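Long-range contacts in nisin leader peptide-processing serine protease NisP (Lactococcus lactis subsp. lactis, PDB 4MZD), which cleaves the leader peptide from the nisin precursor as a subtilisin-like serine protease, and can also cut itself near its C-terminus: residues V170-R174 / R192-N198; N256-I260 / P272-D277; K264-S268 / N478-R482. All blocks are in the same frame, centred on the assembly; numbering follows the deposited sequence.

Contact 1: V170-R174 / R192-N198; sequences VNIYR and RAADDGN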
ATOM      1  N   VAL A 170       3.544   7.560  12.454  1.00  7.16           N
ATOM      2  CA  VAL A 170       4.081   6.654  11.445  1.00  7.19           C
ATOM      3  C   VAL A 170       5.568   6.414  11.673  1.00  7.27           C
ATOM      4  O   VAL A 170       6.326   7.346  11.987  1.00  7.96           O
ATOM      5  CB  VAL A 170       3.832   7.158  10.006  1.00  7.64           C
ATOM      6  CG1 VAL A 170       2.343   7.217   9.737  1.00  8.53           C
ATOM      7  CG2 VAL A 170       4.491   8.504   9.761  1.00  8.92           C
ATOM      8  N   ASN A 171       5.964   5.151  11.532  1.00  7.02           N
ATOM      9  CA  ASN A 171       7.356   4.744  11.606  1.00  7.18           C
ATOM     10  C   ASN A 171       7.775   4.235  10.231  1.00  7.09           C
ATOM     11  O   ASN A 171       6.951   3.679   9.510  1.00  8.07           O
ATOM     12  CB  ASN A 171       7.542   3.688  12.692  1.00  7.67           C
ATOM     13  CG  ASN A 171       7.321   4.253  14.083  1.00  7.99           C
ATOM     14  OD1 ASN A 171       7.921   5.255  14.461  1.00  8.59           O
ATOM     15  ND2 ASN A 171       6.437   3.627  14.837  1.00  9.23           N
ATOM     16  N   ILE A 172       9.034   4.443   9.862  1.00  7.24           N
ATOM     17  CA  ILE A 172       9.457   4.376   8.467  1.00  7.76           C
ATOM     18  C   ILE A 172      10.491   3.289   8.218  1.00  7.20           C
ATOM     19  O   ILE A 172      11.559   3.284   8.829  1.00  8.12           O
ATOM     20  CB  ILE A 172      10.061   5.731   8.046  1.00  9.75           C
ATOM     21  CG1 ILE A 172       9.098   6.874   8.385  1.00 11.77           C
ATOM     22  CG2 ILE A 172      10.469   5.718   6.583  1.00  9.74           C
ATOM     23  CD1 ILE A 172       7.760   6.762   7.723  1.00 13.56           C
ATOM     24  N   TYR A 173      10.172   2.394   7.282  1.00  7.24           N
ATOM     25  CA  TYR A 173      11.032   1.263   6.938  1.00  7.45           C
ATOM     26  C   TYR A 173      11.307   1.321   5.444  1.00  7.03           C
ATOM     27  O   TYR A 173      10.412   1.096   4.629  1.00  8.63           O
ATOM     28  CB  TYR A 173      10.378  -0.060   7.383  1.00  7.65           C
ATOM     29  CG  TYR A 173      10.089   0.015   8.858  1.00  7.61           C
ATOM     30  CD1 TYR A 173      11.088  -0.233   9.791  1.00  8.43           C
ATOM     31  CD2 TYR A 173       8.853   0.438   9.324  1.00  7.89           C
ATOM     32  CE1 TYR A 173      10.853  -0.084  11.146  1.00  8.33           C
ATOM     33  CE2 TYR A 173       8.609   0.588  10.682  1.00  8.08           C
ATOM     34  CZ  TYR A 173       9.609   0.321  11.585  1.00  7.98           C
ATOM     35  OH  TYR A 173       9.362   0.480  12.929  1.00  8.55           O
ATOM     36  N   ARG A 174      12.539   1.673   5.085  1.00  7.30           N
ATOM     37  CA  ARG A 174      12.867   1.917   3.689  1.00  7.28           C
ATOM     38  C   ARG A 174      13.348   0.648   3.000  1.00  7.25           C
ATOM     39  O   ARG A 174      14.321   0.025   3.435  1.00  7.81           O
ATOM     40  CB  ARG A 174      13.923   3.016   3.561  1.00  7.85           C
ATOM     41  CG  ARG A 174      14.204   3.398   2.117  1.00  8.61           C
ATOM     42  CD  ARG A 174      14.935   4.716   1.948  1.00 10.54           C
ATOM     43  NE  ARG A 174      16.355   4.649   2.272  1.00 11.16           N
ATOM     44  CZ  ARG A 174      17.325   4.327   1.416  1.00 11.96           C
ATOM     45  NH1 ARG A 174      18.585   4.335   1.829  1.00 12.79           N
ATOM     46  NH2 ARG A 174      17.055   4.021   0.159  1.00 13.17           N
ATOM     47  N   ARG A 192      10.912  -6.207  11.396  0.56  9.42           N
ATOM     48  CA  ARG A 192      11.382  -5.039  12.137  0.56  9.78           C
ATOM     49  C   ARG A 192      10.224  -4.135  12.554  0.56  9.18           C
ATOM     50  O   ARG A 192      10.189  -3.631  13.678  0.56  9.49           O
ATOM     51  CB  ARG A 192      12.390  -4.253  11.296  0.56 11.20           C
ATOM     52  CG  ARG A 192      13.087  -3.119  12.030  0.56 13.21           C
ATOM     53  CD  ARG A 192      13.994  -3.647  13.136  0.56 14.37           C
ATOM     54  NE  ARG A 192      13.367  -3.567  14.449  0.56 14.95           N
ATOM     55  CZ  ARG A 192      13.868  -4.125  15.545  0.56 15.30           C
ATOM     56  NH1 ARG A 192      14.991  -4.828  15.476  0.56 16.46           N
ATOM     57  NH2 ARG A 192      13.242  -3.994  16.706  0.56 15.45           N
ATOM     58  N   ALA A 193       9.278  -3.926  11.646  1.00  8.61           N
ATOM     59  CA  ALA A 193       8.115  -3.106  11.955  1.00  8.72           C
ATOM     60  C   ALA A 193       7.298  -3.728  13.084  1.00  9.06           C
ATOM     61  O   ALA A 193       6.797  -3.017  13.948  1.00  9.47           O
ATOM     62  CB  ALA A 193       7.265  -2.905  10.716  1.00  9.05           C
ATOM     63  N   ALA A 194       7.160  -5.052  13.075  1.00  9.06           N
ATOM     64  CA  ALA A 194       6.441  -5.747  14.138  1.00  9.91           C
ATOM     65  C   ALA A 194       7.208  -5.665  15.455  1.00  9.84           C
ATOM     66  O   ALA A 194       6.622  -5.422  16.515  1.00 10.97           O
ATOM     67  CB  ALA A 194       6.189  -7.191  13.750  1.00 10.76           C
ATOM     68  N   ASP A 195       8.522  -5.854  15.392  1.00  9.65           N
ATOM     69  CA  ASP A 195       9.355  -5.759  16.590  1.00 10.44           C
ATOM     70  C   ASP A 195       9.310  -4.371  17.224  1.00 10.51           C
ATOM     71  O   ASP A 195       9.424  -4.242  18.438  1.00 11.66           O
ATOM     72  CB  ASP A 195      10.796  -6.159  16.283  1.00 11.66           C
ATOM     73  CG  ASP A 195      10.963  -7.664  16.150  1.00 13.72           C
ATOM     74  OD1 ASP A 195      10.141  -8.398  16.730  1.00 15.12           O
ATOM     75  OD2 ASP A 195      11.906  -8.109  15.462  1.00 16.48           O
ATOM     76  N   ASP A 196       9.138  -3.342  16.399  1.00  9.88           N
ATOM     77  CA  ASP A 196       9.064  -1.969  16.884  1.00 10.33           C
ATOM     78  C   ASP A 196       7.673  -1.603  17.410  1.00 10.40           C
ATOM     79  O   ASP A 196       7.446  -0.467  17.825  1.00 12.07           O
ATOM     80  CB  ASP A 196       9.472  -0.982  15.792  1.00 10.26           C
ATOM     81  CG  ASP A 196      10.951  -1.032  15.450  1.00  9.90           C
ATOM     82  OD1 ASP A 196      11.747  -1.630  16.212  1.00 11.40           O
ATOM     83  OD2 ASP A 196      11.310  -0.442  14.406  1.00  9.35           O
ATOM     84  N   GLY A 197       6.739  -2.550  17.367  1.00 10.52           N
ATOM     85  CA  GLY A 197       5.434  -2.355  17.975  1.00 10.98           C
ATOM     86  C   GLY A 197       4.377  -1.695  17.106  1.00 10.31           C
ATOM     87  O   GLY A 197       3.349  -1.256  17.620  1.00 11.67           O
ATOM     88  N   ASN A 198       4.611  -1.626  15.799  1.00  9.60           N
ATOM     89  CA  ASN A 198       3.605  -1.095  14.889  1.00  8.81           C
ATOM     90  C   ASN A 198       2.495  -2.108  14.709  1.00  8.93           C
ATOM     91  O   ASN A 198       2.701  -3.147  14.081  1.00  9.64           O
ATOM     92  CB  ASN A 198       4.215  -0.811  13.519  1.00  8.94           C
ATOM     93  CG  ASN A 198       5.274   0.254  13.571  1.00  7.91           C
ATOM     94  OD1 ASN A 198       4.969   1.444  13.675  1.00  8.57           O
ATOM     95  ND2 ASN A 198       6.531  -0.162  13.512  1.00  8.66           N
TER

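Contact 2: N256-I260 / P272-D277; sequences NQTMI and PGKVVD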
ATOM      1  N   ASN A 256      -6.029 -17.857 -13.157  1.00 14.09           N
ATOM      2  CA  ASN A 256      -4.624 -18.214 -13.250  1.00 14.22           C
ATOM      3  C   ASN A 256      -4.054 -18.165 -14.661  1.00 14.93           C
ATOM      4  O   ASN A 256      -2.908 -17.764 -14.844  1.00 15.22           O
ATOM      5  CB  ASN A 256      -4.328 -19.566 -12.597  1.00 14.31           C
ATOM      6  CG  ASN A 256      -2.885 -19.678 -12.161  1.00 13.77           C
ATOM      7  OD1 ASN A 256      -2.456 -18.981 -11.246  1.00 13.89           O
ATOM      8  ND2 ASN A 256      -2.124 -20.537 -12.822  1.00 14.66           N
ATOM      9  N   GLN A 257      -4.841 -18.561 -15.655  1.00 16.28           N
ATOM     10  CA  GLN A 257      -4.324 -18.563 -17.017  1.00 17.53           C
ATOM     11  C   GLN A 257      -3.960 -17.153 -17.470  1.00 16.60           C
ATOM     12  O   GLN A 257      -2.960 -16.947 -18.151  1.00 16.63           O
ATOM     13  CB  GLN A 257      -5.310 -19.200 -17.995  1.00 19.72           C
ATOM     14  CG  GLN A 257      -4.754 -19.294 -19.404  1.00 21.87           C
ATOM     15  CD  GLN A 257      -3.512 -20.162 -19.473  1.00 23.80           C
ATOM     16  OE1 GLN A 257      -3.545 -21.338 -19.110  1.00 24.89           O
ATOM     17  NE2 GLN A 257      -2.406 -19.584 -19.933  1.00 23.93           N
ATOM     18  N   THR A 258      -4.780 -16.185 -17.083  0.56 16.15           N
ATOM     19  CA  THR A 258      -4.516 -14.801 -17.439  0.56 16.25           C
ATOM     20  C   THR A 258      -3.245 -14.297 -16.755  0.56 15.49           C
ATOM     21  O   THR A 258      -2.479 -13.534 -17.343  0.56 16.02           O
ATOM     22  CB  THR A 258      -5.720 -13.900 -17.117  0.56 16.88           C
ATOM     23  OG1 THR A 258      -6.807 -14.240 -17.990  0.56 16.96           O
ATOM     24  CG2 THR A 258      -5.361 -12.433 -17.305  0.56 17.40           C
ATOM     25  N   MET A 259      -3.012 -14.739 -15.522  0.56 13.95           N
ATOM     26  CA  MET A 259      -1.795 -14.363 -14.804  0.56 13.12           C
ATOM     27  C   MET A 259      -0.561 -15.026 -15.418  0.56 13.28           C
ATOM     28  O   MET A 259       0.512 -14.425 -15.476  0.56 13.72           O
ATOM     29  CB  MET A 259      -1.899 -14.702 -13.314  0.56 12.77           C
ATOM     30  CG  MET A 259      -2.957 -13.905 -12.564  0.56 11.60           C
ATOM     31  SD  MET A 259      -2.902 -14.136 -10.764  0.56  8.74           S
ATOM     32  CE  MET A 259      -1.848 -12.777 -10.242  0.56 11.21           C
ATOM     33  N   ILE A 260      -0.711 -16.266 -15.869  1.00 13.95           N
ATOM     34  CA  ILE A 260       0.375 -16.927 -16.573  1.00 15.02           C
ATOM     35  C   ILE A 260       0.691 -16.201 -17.883  1.00 15.81           C
ATOM     36  O   ILE A 260       1.856 -15.960 -18.199  1.00 15.81           O
ATOM     37  CB  ILE A 260       0.042 -18.398 -16.850  1.00 15.47           C
ATOM     38  CG1 ILE A 260       0.144 -19.202 -15.553  1.00 15.61           C
ATOM     39  CG2 ILE A 260       0.988 -18.978 -17.902  1.00 16.54           C
ATOM     40  CD1 ILE A 260       1.561 -19.355 -15.050  1.00 16.12           C
ATOM     41  N   PRO A 272       3.471 -24.183 -16.522  1.00 16.23           N
ATOM     42  CA  PRO A 272       2.730 -23.178 -15.752  1.00 16.27           C
ATOM     43  C   PRO A 272       2.294 -23.716 -14.398  1.00 16.08           C
ATOM     44  O   PRO A 272       1.867 -24.864 -14.281  1.00 17.63           O
ATOM     45  CB  PRO A 272       1.503 -22.899 -16.622  1.00 17.15           C
ATOM     46  CG  PRO A 272       1.908 -23.307 -17.998  1.00 18.37           C
ATOM     47  CD  PRO A 272       2.835 -24.469 -17.820  1.00 17.58           C
ATOM     48  N   GLY A 273       2.415 -22.874 -13.382  1.00 14.66           N
ATOM     49  CA  GLY A 273       1.948 -23.202 -12.054  1.00 14.18           C
ATOM     50  C   GLY A 273       1.071 -22.093 -11.500  1.00 13.00           C
ATOM     51  O   GLY A 273       0.698 -21.155 -12.211  1.00 13.30           O
ATOM     52  N   LYS A 274       0.738 -22.200 -10.220  1.00 12.77           N
ATOM     53  CA  LYS A 274      -0.084 -21.202  -9.550  1.00 12.01           C
ATOM     54  C   LYS A 274       0.658 -19.881  -9.400  1.00 10.87           C
ATOM     55  O   LYS A 274       1.780 -19.844  -8.895  1.00 11.17           O
ATOM     56  CB  LYS A 274      -0.494 -21.720  -8.171  1.00 12.71           C
ATOM     57  CG  LYS A 274      -1.297 -20.736  -7.328  1.00 13.00           C
ATOM     58  CD  LYS A 274      -2.669 -20.435  -7.913  1.00 13.93           C
ATOM     59  CE  LYS A 274      -3.455 -19.500  -6.999  1.00 15.45           C
ATOM     60  NZ  LYS A 274      -4.854 -19.277  -7.464  1.00 17.38           N
ATOM     61  N   VAL A 275       0.016 -18.797  -9.823  1.00 10.55           N
ATOM     62  CA  VAL A 275       0.572 -17.461  -9.665  1.00  9.99           C
ATOM     63  C   VAL A 275      -0.179 -16.726  -8.568  1.00  9.81           C
ATOM     64  O   VAL A 275      -1.412 -16.777  -8.501  1.00 10.59           O
ATOM     65  CB  VAL A 275       0.462 -16.654 -10.971  1.00 10.92           C
ATOM     66  CG1 VAL A 275       1.131 -15.292 -10.806  1.00 11.06           C
ATOM     67  CG2 VAL A 275       1.089 -17.424 -12.121  1.00 11.81           C
ATOM     68  N   VAL A 276       0.579 -16.059  -7.703  1.00  9.10           N
ATOM     69  CA  VAL A 276       0.007 -15.223  -6.654  1.00  9.50           C
ATOM     70  C   VAL A 276       0.597 -13.813  -6.700  1.00  9.50           C
ATOM     71  O   VAL A 276       1.719 -13.608  -7.174  1.00 10.00           O
ATOM     72  CB  VAL A 276       0.210 -15.842  -5.252  1.00 10.55           C
ATOM     73  CG1 VAL A 276      -0.426 -17.222  -5.189  1.00 11.56           C
ATOM     74  CG2 VAL A 276       1.689 -15.922  -4.900  1.00 11.31           C
ATOM     75  N   ASP A 277      -0.193 -12.861  -6.211  1.00  9.45           N
ATOM     76  CA  ASP A 277       0.179 -11.459  -6.034  1.00  9.71           C
ATOM     77  C   ASP A 277       0.594 -11.357  -4.563  1.00  9.79           C
ATOM     78  O   ASP A 277      -0.246 -11.463  -3.668  1.00 10.35           O
ATOM     79  CB  ASP A 277      -1.061 -10.603  -6.359  1.00  9.56           C
ATOM     80  CG  ASP A 277      -0.769  -9.114  -6.487  1.00  9.62           C
ATOM     81  OD1 ASP A 277       0.313  -8.671  -6.049  1.00 10.10           O
ATOM     82  OD2 ASP A 277      -1.652  -8.388  -7.006  1.00 10.09           O
TER
HETATM   83  O   HOH W   1      -4.557 -17.746  -9.825  1.00 16.44           O

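Contact 3: K264-S268 / N478-R482; sequences KRFRS and NRNSR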
ATOM      1  N   LYS A 264       4.279 -14.536 -18.941  1.00 16.05           N
ATOM      2  CA  LYS A 264       5.017 -14.962 -20.127  1.00 17.40           C
ATOM      3  C   LYS A 264       5.594 -13.784 -20.907  1.00 18.19           C
ATOM      4  O   LYS A 264       6.514 -13.953 -21.703  1.00 19.46           O
ATOM      5  CB  LYS A 264       4.138 -15.834 -21.019  1.00 19.19           C
ATOM      6  CG  LYS A 264       3.936 -17.228 -20.464  1.00 20.92           C
ATOM      7  CD  LYS A 264       3.001 -18.042 -21.337  1.00 23.21           C
ATOM      8  CE  LYS A 264       3.016 -19.506 -20.944  1.00 25.41           C
ATOM      9  NZ  LYS A 264       4.322 -20.146 -21.270  1.00 27.11           N
ATOM     10  N   ARG A 265       5.059 -12.592 -20.668  1.00 18.55           N
ATOM     11  CA  ARG A 265       5.592 -11.389 -21.293  1.00 19.72           C
ATOM     12  C   ARG A 265       6.957 -11.026 -20.711  1.00 18.97           C
ATOM     13  O   ARG A 265       7.740 -10.316 -21.352  1.00 19.85           O
ATOM     14  CB  ARG A 265       4.637 -10.209 -21.094  1.00 21.41           C
ATOM     15  CG  ARG A 265       3.248 -10.381 -21.686  1.00 23.45           C
ATOM     16  CD  ARG A 265       2.364  -9.199 -21.305  1.00 25.41           C
ATOM     17  NE  ARG A 265       2.988  -7.927 -21.663  1.00 27.04           N
ATOM     18  CZ  ARG A 265       2.664  -6.753 -21.126  1.00 28.14           C
ATOM     19  NH1 ARG A 265       1.718  -6.679 -20.199  1.00 28.43           N
ATOM     20  NH2 ARG A 265       3.292  -5.651 -21.514  1.00 29.02           N
ATOM     21  N   PHE A 266       7.238 -11.514 -19.503  1.00 17.90           N
ATOM     22  CA  PHE A 266       8.375 -11.030 -18.719  1.00 17.47           C
ATOM     23  C   PHE A 266       9.299 -12.124 -18.199  1.00 17.48           C
ATOM     24  O   PHE A 266      10.352 -11.821 -17.631  1.00 18.31           O
ATOM     25  CB  PHE A 266       7.876 -10.217 -17.522  1.00 18.38           C
ATOM     26  CG  PHE A 266       6.900  -9.137 -17.885  1.00 18.94           C
ATOM     27  CD1 PHE A 266       7.329  -7.990 -18.526  1.00 19.73           C
ATOM     28  CD2 PHE A 266       5.556  -9.267 -17.580  1.00 19.26           C
ATOM     29  CE1 PHE A 266       6.432  -6.990 -18.862  1.00 20.64           C
ATOM     30  CE2 PHE A 266       4.655  -8.275 -17.915  1.00 20.05           C
ATOM     31  CZ  PHE A 266       5.092  -7.137 -18.551  1.00 20.41           C
ATOM     32  N   ARG A 267       8.896 -13.382 -18.361  1.00 16.15           N
ATOM     33  CA  ARG A 267       9.615 -14.506 -17.774  1.00 16.61           C
ATOM     34  C   ARG A 267       9.566 -15.683 -18.720  1.00 17.98           C
ATOM     35  O   ARG A 267       8.753 -15.706 -19.641  1.00 19.07           O
ATOM     36  CB  ARG A 267       8.980 -14.918 -16.444  1.00 15.22           C
ATOM     37  CG  ARG A 267       8.946 -13.816 -15.412  1.00 14.35           C
ATOM     38  CD  ARG A 267       8.341 -14.284 -14.107  1.00 12.70           C
ATOM     39  NE  ARG A 267       8.037 -13.124 -13.279  1.00 12.49           N
ATOM     40  CZ  ARG A 267       7.476 -13.164 -12.077  1.00 11.58           C
ATOM     41  NH1 ARG A 267       7.163 -14.326 -11.516  1.00 11.65           N
ATOM     42  NH2 ARG A 267       7.230 -12.023 -11.438  1.00 11.67           N
ATOM     43  N   SER A 268      10.425 -16.667 -18.471  1.00 18.84           N
ATOM     44  CA  SER A 268      10.498 -17.861 -19.301  1.00 20.08           C
ATOM     45  C   SER A 268       9.885 -19.056 -18.574  1.00 19.04           C
ATOM     46  O   SER A 268      10.542 -19.705 -17.763  1.00 19.41           O
ATOM     47  CB  SER A 268      11.950 -18.160 -19.673  1.00 22.04           C
ATOM     48  OG  SER A 268      12.563 -17.030 -20.278  1.00 24.05           O
ATOM     49  N   ASN A 478      13.382  -6.927 -16.030  1.00 19.53           N
ATOM     50  CA  ASN A 478      12.321  -5.933 -16.021  1.00 18.27           C
ATOM     51  C   ASN A 478      11.633  -5.847 -14.655  1.00 16.90           C
ATOM     52  O   ASN A 478      11.983  -6.580 -13.727  1.00 16.04           O
ATOM     53  CB  ASN A 478      11.305  -6.267 -17.113  1.00 18.71           C
ATOM     54  CG  ASN A 478      10.694  -7.646 -16.933  1.00 18.45           C
ATOM     55  OD1 ASN A 478       9.748  -7.816 -16.166  1.00 18.76           O
ATOM     56  ND2 ASN A 478      11.235  -8.639 -17.633  1.00 19.11           N
ATOM     57  N   ARG A 479      10.655  -4.953 -14.541  1.00 16.41           N
ATOM     58  CA  ARG A 479       9.954  -4.715 -13.280  1.00 16.54           C
ATOM     59  C   ARG A 479       9.220  -5.952 -12.772  1.00 14.45           C
ATOM     60  O   ARG A 479       8.936  -6.082 -11.575  1.00 14.36           O
ATOM     61  CB  ARG A 479       8.950  -3.574 -13.446  1.00 20.02           C
ATOM     62  CG  ARG A 479       9.076  -2.476 -12.410  1.00 23.77           C
ATOM     63  CD  ARG A 479       7.993  -1.420 -12.574  1.00 25.85           C
ATOM     64  NE  ARG A 479       6.716  -1.861 -12.025  1.00 27.66           N
ATOM     65  CZ  ARG A 479       5.740  -2.411 -12.740  1.00 28.00           C
ATOM     66  NH1 ARG A 479       5.885  -2.580 -14.046  1.00 28.65           N
ATOM     67  NH2 ARG A 479       4.615  -2.784 -12.146  1.00 27.79           N
ATOM     68  N   ASN A 480       8.902  -6.853 -13.693  1.00 12.83           N
ATOM     69  CA  ASN A 480       8.207  -8.086 -13.363  1.00 13.28           C
ATOM     70  C   ASN A 480       9.098  -9.321 -13.438  1.00 13.26           C
ATOM     71  O   ASN A 480       8.596 -10.435 -13.428  1.00 13.61           O
ATOM     72  CB  ASN A 480       6.982  -8.274 -14.264  1.00 14.77           C
ATOM     73  CG  ASN A 480       5.880  -7.282 -13.964  1.00 15.24           C
ATOM     74  OD1 ASN A 480       5.531  -6.449 -14.806  1.00 17.82           O
ATOM     75  ND2 ASN A 480       5.322  -7.365 -12.767  1.00 14.97           N
ATOM     76  N   SER A 481      10.418  -9.137 -13.494  1.00 13.37           N
ATOM     77  CA  SER A 481      11.325 -10.286 -13.441  1.00 13.93           C
ATOM     78  C   SER A 481      11.204 -10.995 -12.104  1.00 13.12           C
ATOM     79  O   SER A 481      10.834 -10.376 -11.108  1.00 13.00           O
ATOM     80  CB  SER A 481      12.778  -9.853 -13.635  1.00 15.35           C
ATOM     81  OG  SER A 481      12.999  -9.382 -14.945  1.00 16.30           O
ATOM     82  N   ARG A 482      11.531 -12.284 -12.073  1.00 12.77           N
ATOM     83  CA  ARG A 482      11.505 -13.015 -10.817  1.00 13.49           C
ATOM     84  C   ARG A 482      12.326 -12.281  -9.774  1.00 13.30           C
ATOM     85  O   ARG A 482      13.462 -11.873 -10.034  1.00 13.81           O
ATOM     86  CB  ARG A 482      12.058 -14.422 -11.005  1.00 13.98           C
ATOM     87  CG  ARG A 482      11.259 -15.256 -11.971  1.00 14.10           C
ATOM     88  CD  ARG A 482      11.978 -16.555 -12.259  1.00 14.44           C
ATOM     89  NE  ARG A 482      12.051 -17.407 -11.081  1.00 14.89           N
ATOM     90  CZ  ARG A 482      12.764 -18.528 -11.023  1.00 15.27           C
ATOM     91  NH1 ARG A 482      13.481 -18.910 -12.077  1.00 16.28           N
ATOM     92  NH2 ARG A 482      12.768 -19.259  -9.916  1.00 16.23           N
TER
HETATM   93  O   HOH W   2      12.743 -11.732 -16.411  1.00 20.20           O

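Contact 1: V170-R174 / R192-N198
Asn-171 and Tyr-173 of strand 169-174 reach the end of helix 183-195 within a beta-alpha-beta crossover of the subtilisin-like fold; strand 200-210 follows, and strand 95-100 pairs with both strands. The Asn-171 amide meets that of Asn-198 with the two planes turned 65° apart. Its ND2 gives Asn-198 OD1 a straight bond of 2.9 Å, held in the plane of the Asn-171 amide. That oxygen also takes Ser-95 OG, while Asn-171 OD1 accepts from Tyr-117 N.

Two residues on, Tyr-173 points the same way and carries most of the strand's side of the contact. With CG beside its backbone N (chi1 -56°), the ring is brought against the last helical turn: Ala-193 CB sits over one face, 3.7 Å from CE2, a CH-pi contact displaced toward the rim. Arg-192 CG approaches CE1 obliquely at 3.9 Å. The phenol is gripped twice, as donor to Asp-196 OD2 and as acceptor from Asn-198 ND2 at 3.0 Å. The same ND2 bonds to Ala-193 O, the carbonyl that also takes Asn-198 N in the Schellman motif at Gly-197, which ends the helix. Asp-196 is steadied on its other oxygen, OD1, by a salt bridge to Arg-192 NH2 of 2.8 Å. Its OD2 meets Tyr-173 OH near the ring plane, on the anti lone pair, at 2.6 Å.

Contact 2: N256-I260 / P272-D277
The first turn of helix 256-264 lies across the start of strand 275-278, and the residues leading into it, in the mixed sheet of this subtilisin-like fold; Asn-256, Met-259 and Ile-260 carry the helix side of the contact. The axes of the short helix and strand segments pass 8.7 Å apart at 84°, almost perpendicular.

Asn-256 makes the polar half. Its CG lies anti to the backbone N (chi1 -156°), which brings the amide down onto the extended backbone, where it bonds to two residues at once. OD1 accepts from Val-275 N at 2.9 Å, in the carbonyl plane and on a lone pair. ND2 donates to Gly-273 O at 3.0 Å; that oxygen lies in the plane of the Asn-256 amide, whereas the nitrogen stands above the Gly-273 carbonyl plane. Both bonds are nearly straight, and together they fix the rotation of the amide. A water donates to OD1 at 2.8 Å and accepts from Lys-274 NZ; the lysine chain, bent at chi2, crosses the asparagine, with Lys-274 CD 3.6 Å from Asn-256 OD1.

The apolar half centres on Val-275, whose branches diverge. Val-275 CG1 meets Met-259 CE at 3.9 Å. CG2 presses against Ile-260 CD1 at 3.5 Å. Ile-260 CD1 also touches Gly-273 O and meets Pro-272 CB at 3.9 Å, where the packing runs out to the exposed proline.

Strand 200-210 backs this layer: Met-259 packs on Tyr-208 and Ile-260 on Met-210, while Val-276, pointing away from the helix, touches Leu-209 on the same strand, with which strand 275-278 runs antiparallel.

Contact 3: K264-S268 / N478-R482
Asn-478 meets Phe-266 where the C-terminal tail, resuming after an unmodelled region, folds against the loop that follows helix 256-264. The tail makes a type I beta turn from Asn-478 to Ser-481, with an Asx turn inside it: Asn-478 OD1 accepts from Asn-480 N at 2.8 Å. Asn-478 CG stands between backbone N and carbonyl carbon (chi1 59°), laying the amide beside Phe-266. OD1 comes within 3.3 Å of Phe-266 CB, and ND2 makes a weak bond to Phe-266 O.

Asn-480 meets Phe-266 with its side chain and Arg-267 with its carbonyl. Its CB lies over one face of the Phe-266 ring, a CH-pi contact 4.1 Å from the centroid, and its OD1 follows toward the rim; Arg-265 CB covers the opposite face. Its backbone O is clasped side-on by the guanidinium of Arg-267, from NE at 2.8 Å, nearly in line with the C=O, and from NH2 at 2.9 Å, above the carbonyl plane.

Ser-481 turns its CB away, yet OG accepts from Asn-478 N and shares a water with Phe-266 O, which the water reaches at 2.7 Å. Arg-482 CG lies 3.7 Å from Arg-267 CD, and Arg-482 CA sits over the Arg-267 guanidinium. The Arg-482 guanidinium goes on to Asp-217, Thr-219 and Asp-221.

Arg-267 also bonds to Tyr-215 OH and the Tyr-208 carbonyl. The two arginines cross obliquely through their aliphatic parts, and the nearby aspartates probably offset their like charges. Across this contact the polar grip is Arg-267 on the single Asn-480 carbonyl, with a weak Asn-478 to Phe-266 bond and a water-mediated link beside it.

Contact 1 closes first along the chain, joining a strand to the helix that follows it. Contacts 2 and 3 come later and interlock: helix 256-264 starts in 256-260 and leads to the loop 264-268, and the chain returns at 272-277 before the tail segment 478-482 arrives from far downstream. Their centres lie about 13 Å apart, whereas contact 1 is about 32 Å from contact 2 and about 31 Å from contact 3, centre to centre. Contacts 1 and 2 reach the same mixed sheet through strands 169-174 and 275-278. Beyond contact 3 the tail adds strand 486-487, paired with strand 200-210, so the C-terminal end of this piece is built into the protease fold.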